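Local coordinates for protein nicotinate-nucleotide--dimethylbenzimidazole phosphoribosyltransferase (Thermus thermophilus HB8, PDB 1WX1) that probably catalyses transfer of the phosphoribosyl group of nicotinate mononucleotide to 5,6-dimethylbenzimidazole, giving alpha-ribazole 5'-phosphate for cobalamin synthesis, at residues G257-L260 with A261-M264; P281-R284 with H285-A289. All coordinates share one frame; numbering follows the deposited sequence.

Contact 1. Residues G257-L260 with A261-M264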
loop_
_atom_site.group_PDB
_atom_site.type_symbol
_atom_site.label_atom_id
_atom_site.label_comp_id
_atom_site.label_asym_id
_atom_site.label_seq_id
_atom_site.Cartn_x
_atom_site.Cartn_y
_atom_site.Cartn_z
ATOM N N GLY A 257 -13.764 -9.630 -15.056
ATOM C CA GLY A 257 -15.167 -9.358 -14.795
ATOM C C GLY A 257 -15.451 -7.871 -14.973
ATOM O O GLY A 257 -16.488 -7.480 -15.506
ATOM N N ALA A 258 -14.525 -7.032 -14.522
ATOM C CA ALA A 258 -14.698 -5.586 -14.655
ATOM C C ALA A 258 -14.714 -5.164 -16.128
ATOM O O ALA A 258 -15.440 -4.244 -16.507
ATOM C CB ALA A 258 -13.585 -4.858 -13.915
ATOM N N LEU A 259 -13.903 -5.825 -16.952
ATOM C CA LEU A 259 -13.856 -5.511 -18.383
ATOM C C LEU A 259 -15.217 -5.777 -19.008
ATOM O O LEU A 259 -15.690 -5.015 -19.866
ATOM C CB LEU A 259 -12.788 -6.359 -19.088
ATOM C CG LEU A 259 -11.328 -5.971 -18.839
ATOM C CD1 LEU A 259 -10.413 -6.965 -19.541
ATOM C CD2 LEU A 259 -11.073 -4.558 -19.355
ATOM N N LEU A 260 -15.851 -6.867 -18.579
ATOM C CA LEU A 260 -17.168 -7.216 -19.089
ATOM C C LEU A 260 -18.171 -6.130 -18.704
ATOM O O LEU A 260 -18.987 -5.701 -19.525
ATOM C CB LEU A 260 -17.619 -8.572 -18.528
ATOM C CG LEU A 260 -19.032 -9.022 -18.915
ATOM C CD1 LEU A 260 -19.199 -8.999 -20.430
ATOM C CD2 LEU A 260 -19.284 -10.420 -18.365
ATOM N N ALA A 261 -18.103 -5.684 -17.453
ATOM C CA ALA A 261 -18.998 -4.639 -16.961
ATOM C C ALA A 261 -18.773 -3.354 -17.762
ATOM O O ALA A 261 -19.725 -2.670 -18.147
ATOM C CB ALA A 261 -18.738 -4.386 -15.471
ATOM N N TRP A 262 -17.505 -3.036 -18.001
ATOM C CA TRP A 262 -17.124 -1.849 -18.755
ATOM C C TRP A 262 -17.713 -1.894 -20.167
ATOM O O TRP A 262 -18.217 -0.890 -20.675
ATOM C CB TRP A 262 -15.596 -1.758 -18.815
ATOM C CG TRP A 262 -15.069 -0.589 -19.584
ATOM C CD1 TRP A 262 -15.530 0.698 -19.546
ATOM C CD2 TRP A 262 -13.938 -0.582 -20.456
ATOM N NE1 TRP A 262 -14.761 1.504 -20.354
ATOM C CE2 TRP A 262 -13.781 0.734 -20.947
ATOM C CE3 TRP A 262 -13.056 -1.577 -20.919
ATOM C CZ2 TRP A 262 -12.755 1.105 -21.819
ATOM C CZ3 TRP A 262 -12.032 -1.213 -21.795
ATOM C CH2 TRP A 262 -11.907 0.113 -22.251
ATOM N N LYS A 263 -17.654 -3.064 -20.794
ATOM C CA LYS A 263 -18.193 -3.224 -22.139
ATOM C C LYS A 263 -19.696 -2.990 -22.155
ATOM O O LYS A 263 -20.246 -2.531 -23.151
ATOM C CB LYS A 263 -17.879 -4.622 -22.680
ATOM C CG LYS A 263 -16.402 -4.838 -22.936
ATOM C CD LYS A 263 -15.850 -3.744 -23.836
ATOM C CE LYS A 263 -14.340 -3.840 -23.972
ATOM N NZ LYS A 263 -13.818 -2.706 -24.780
ATOM N N MET A 264 -20.356 -3.309 -21.051
ATOM C CA MET A 264 -21.798 -3.121 -20.942
ATOM C C MET A 264 -22.128 -1.685 -20.523
ATOM O O MET A 264 -23.199 -1.172 -20.841
ATOM C CB MET A 264 -22.381 -4.095 -19.912
ATOM C CG MET A 264 -22.312 -5.563 -20.313
ATOM S SD MET A 264 -22.727 -6.658 -18.931
ATOM C CE MET A 264 -24.481 -6.417 -18.838
#

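Contact 2. Residues P281-R284 with H285-A289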
loop_
_atom_site.group_PDB
_atom_site.type_symbol
_atom_site.label_atom_id
_atom_site.label_comp_id
_atom_site.label_asym_id
_atom_site.label_seq_id
_atom_site.Cartn_x
_atom_site.Cartn_y
_atom_site.Cartn_z
ATOM N N PRO A 281 0.510 -12.491 -15.913
ATOM C CA PRO A 281 0.915 -11.725 -17.098
ATOM C C PRO A 281 -0.190 -10.877 -17.724
ATOM O O PRO A 281 0.017 -9.700 -18.029
ATOM C CB PRO A 281 1.409 -12.810 -18.056
ATOM C CG PRO A 281 1.944 -13.856 -17.129
ATOM C CD PRO A 281 0.881 -13.911 -16.055
ATOM N N GLY A 282 -1.361 -11.476 -17.913
ATOM C CA GLY A 282 -2.464 -10.761 -18.529
ATOM C C GLY A 282 -3.045 -9.583 -17.765
ATOM O O GLY A 282 -3.748 -8.758 -18.347
ATOM N N HIS A 283 -2.760 -9.487 -16.470
ATOM C CA HIS A 283 -3.294 -8.395 -15.660
ATOM C C HIS A 283 -2.842 -7.023 -16.177
ATOM O O HIS A 283 -3.624 -6.090 -16.301
ATOM C CB HIS A 283 -2.816 -8.592 -14.220
ATOM C CG HIS A 283 -3.716 -7.830 -13.284
ATOM N ND1 HIS A 283 -3.314 -7.370 -12.074
ATOM C CD2 HIS A 283 -5.056 -7.474 -13.470
ATOM C CE1 HIS A 283 -4.387 -6.751 -11.545
ATOM N NE2 HIS A 283 -5.444 -6.797 -12.360
ATOM N N ARG A 284 -1.559 -6.882 -16.492
ATOM C CA ARG A 284 -1.063 -5.602 -16.987
ATOM C C ARG A 284 -1.801 -5.167 -18.254
ATOM O O ARG A 284 -2.110 -3.987 -18.422
ATOM C CB ARG A 284 0.445 -5.666 -17.262
ATOM C CG ARG A 284 0.995 -4.395 -17.917
ATOM C CD ARG A 284 0.766 -3.147 -17.056
ATOM N NE ARG A 284 1.837 -2.940 -16.081
ATOM C CZ ARG A 284 1.839 -1.986 -15.153
ATOM N NH1 ARG A 284 0.820 -1.142 -15.060
ATOM N NH2 ARG A 284 2.867 -1.868 -14.321
ATOM N N HIS A 285 -2.090 -6.117 -19.140
ATOM C CA HIS A 285 -2.798 -5.805 -20.376
ATOM C C HIS A 285 -4.189 -5.266 -20.087
ATOM O O HIS A 285 -4.652 -4.331 -20.742
ATOM C CB HIS A 285 -2.913 -7.047 -21.261
ATOM C CG HIS A 285 -1.599 -7.538 -21.778
ATOM N ND1 HIS A 285 -0.807 -6.789 -22.622
ATOM C CD2 HIS A 285 -0.934 -8.699 -21.567
ATOM C CE1 HIS A 285 0.289 -7.468 -22.910
ATOM N NE2 HIS A 285 0.236 -8.630 -22.281
ATOM N N GLN A 286 -4.859 -5.866 -19.109
ATOM C CA GLN A 286 -6.199 -5.433 -18.738
ATOM C C GLN A 286 -6.176 -4.011 -18.186
ATOM O O GLN A 286 -7.008 -3.181 -18.552
ATOM C CB GLN A 286 -6.780 -6.362 -17.674
ATOM C CG GLN A 286 -6.944 -7.808 -18.115
ATOM C CD GLN A 286 -7.385 -8.682 -16.966
ATOM O OE1 GLN A 286 -6.872 -8.553 -15.863
ATOM N NE2 GLN A 286 -8.332 -9.577 -17.219
ATOM N N LEU A 287 -5.232 -3.749 -17.288
ATOM C CA LEU A 287 -5.111 -2.433 -16.679
ATOM C C LEU A 287 -4.748 -1.376 -17.718
ATOM O O LEU A 287 -5.206 -0.234 -17.633
ATOM C CB LEU A 287 -4.076 -2.460 -15.554
ATOM C CG LEU A 287 -4.465 -3.317 -14.341
ATOM C CD1 LEU A 287 -3.404 -3.182 -13.274
ATOM C CD2 LEU A 287 -5.825 -2.874 -13.796
ATOM N N GLU A 288 -3.931 -1.751 -18.697
ATOM C CA GLU A 288 -3.556 -0.815 -19.754
ATOM C C GLU A 288 -4.790 -0.512 -20.606
ATOM O O GLU A 288 -5.028 0.635 -20.979
ATOM C CB GLU A 288 -2.435 -1.400 -20.623
ATOM C CG GLU A 288 -1.081 -1.450 -19.924
ATOM C CD GLU A 288 -0.519 -0.058 -19.621
ATOM O OE1 GLU A 288 -0.167 0.678 -20.569
ATOM O OE2 GLU A 288 -0.431 0.307 -18.433
ATOM N N ALA A 289 -5.586 -1.536 -20.897
ATOM C CA ALA A 289 -6.794 -1.350 -21.693
ATOM C C ALA A 289 -7.763 -0.421 -20.965
ATOM O O ALA A 289 -8.508 0.342 -21.589
ATOM C CB ALA A 289 -7.462 -2.699 -21.961
HETATM O O HOH W 1 -1.314 0.041 -16.171
#

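Contact 1. Residues G257-L260 with A261-M264
Leu259 and Trp262, three residues apart on helix 252-264, touch through one methyl group and the benzene half of the indole. Followed outward, the tryptophan side chain begins in polar surroundings: its CB lies 3.4 Å from the carbonyl oxygen of Ala258 and equally near that of Leu259. With CG anti to the backbone N (chi1 179°), the indole then swings away from the preceding turn. CE3 comes nearest, 3.9 Å from CD2 of Leu259, with CZ3 only a little farther off, and the methyl approaches obliquely. The Trp262 side chain also touches Leu290 of helix 281-290. The end of Leu259 packs in addition on Thr175, Leu178 and Leu179 of helix 167-179.

The helix is the crossover of a right-handed beta-alpha-beta unit, between the parallel strands 247-249 and 272-274, and these are its last two turns. Four successive i to i+4 bonds carry the backbone. The middle pair is the shorter, with Trp262 N 2.8 Å from Ala258 O and Lys263 N 2.9 Å from Leu259 O. The last, from Met264 N to Leu260 O, stretches to 3.2 Å and bends to 140° at the hydrogen, where the helix ends.

In Lys263 the first torsion brings CG beside the backbone, 3.2 Å from Leu259 O; the bend at chi2 then turns the rest of the chain outward. On another side of the helix, the sulfur of Met264 comes only loosely to Leu260, SD standing 4.4 Å from CG. Both residues reach Pro218 of helix 218-225, while Ala261 rests on Ala234 of helix 228-242.

Contact 2. Residues P281-R284 with H285-A289
Gly282, His283 and Arg284 offer their carbonyl oxygens to the amides of Gln286, Leu287 and Glu288, one regular run of i to i+4 bonds in helix 281-290. The bond from Leu287 N to His283 O is the straightest at 168°, whereas Glu288 N lies 2.9 Å from Arg284 O, the shortest of the three.

His283 is contacted by two residues of the following turn. CD1 of Leu287 lies over one face of the imidazole, a CH-pi contact 4.2 Å from the ring centroid, and OE1 of Gln286 sits at the ring edge, in its plane and 3.2 Å from CD2. Ring and amide planes stand 74° apart. Both imidazole nitrogens are hydrogen-bonded, ND1 to Ser278 N and NE2 to Thr255 OG1, which should fix the ring's rotation.

On the solvent side, bends at chi2 and chi3 carry Arg284 obliquely across Glu288, with Arg284 CD 3.8 Å from Glu288 CG and the guanidinium and carboxylate planes 81° apart. Their salt bridge is long, 3.9 Å from Arg284 NH1 to Glu288 OE2. A water bound to Arg284 NH1 at 2.7 Å lies between them, but too close to OE2 for that half to be certain.

Gln286 NE2 bonds to Thr175 OG1 of helix 167-179 and to Phe252 O at the start of helix 252-264, so this buried amide ties helix 281-290, which follows strand 272-274, to two neighbouring helices.

In the fold
Contact 1 comes first along the chain, on helix 252-264; strand 272-274, an outermost strand of the six-stranded parallel sheet within this chain, then leads to helix 281-290 and contact 2. Their centres are about 14 Å apart, and the two helices meet directly: CD1 of Leu259 packs 3.8 Å from CG of Gln286, and CH2 of Trp262 reaches the backbone O of Ala289 at 3.5 Å. Helix 167-179 is a common neighbour, touched by Leu259 from contact 1 and by Gln286 from contact 2. Both contacts lie away from the predicted proton acceptor Glu304, and together they join consecutive helices of the chain, the ones before and after the edge strand 272-274.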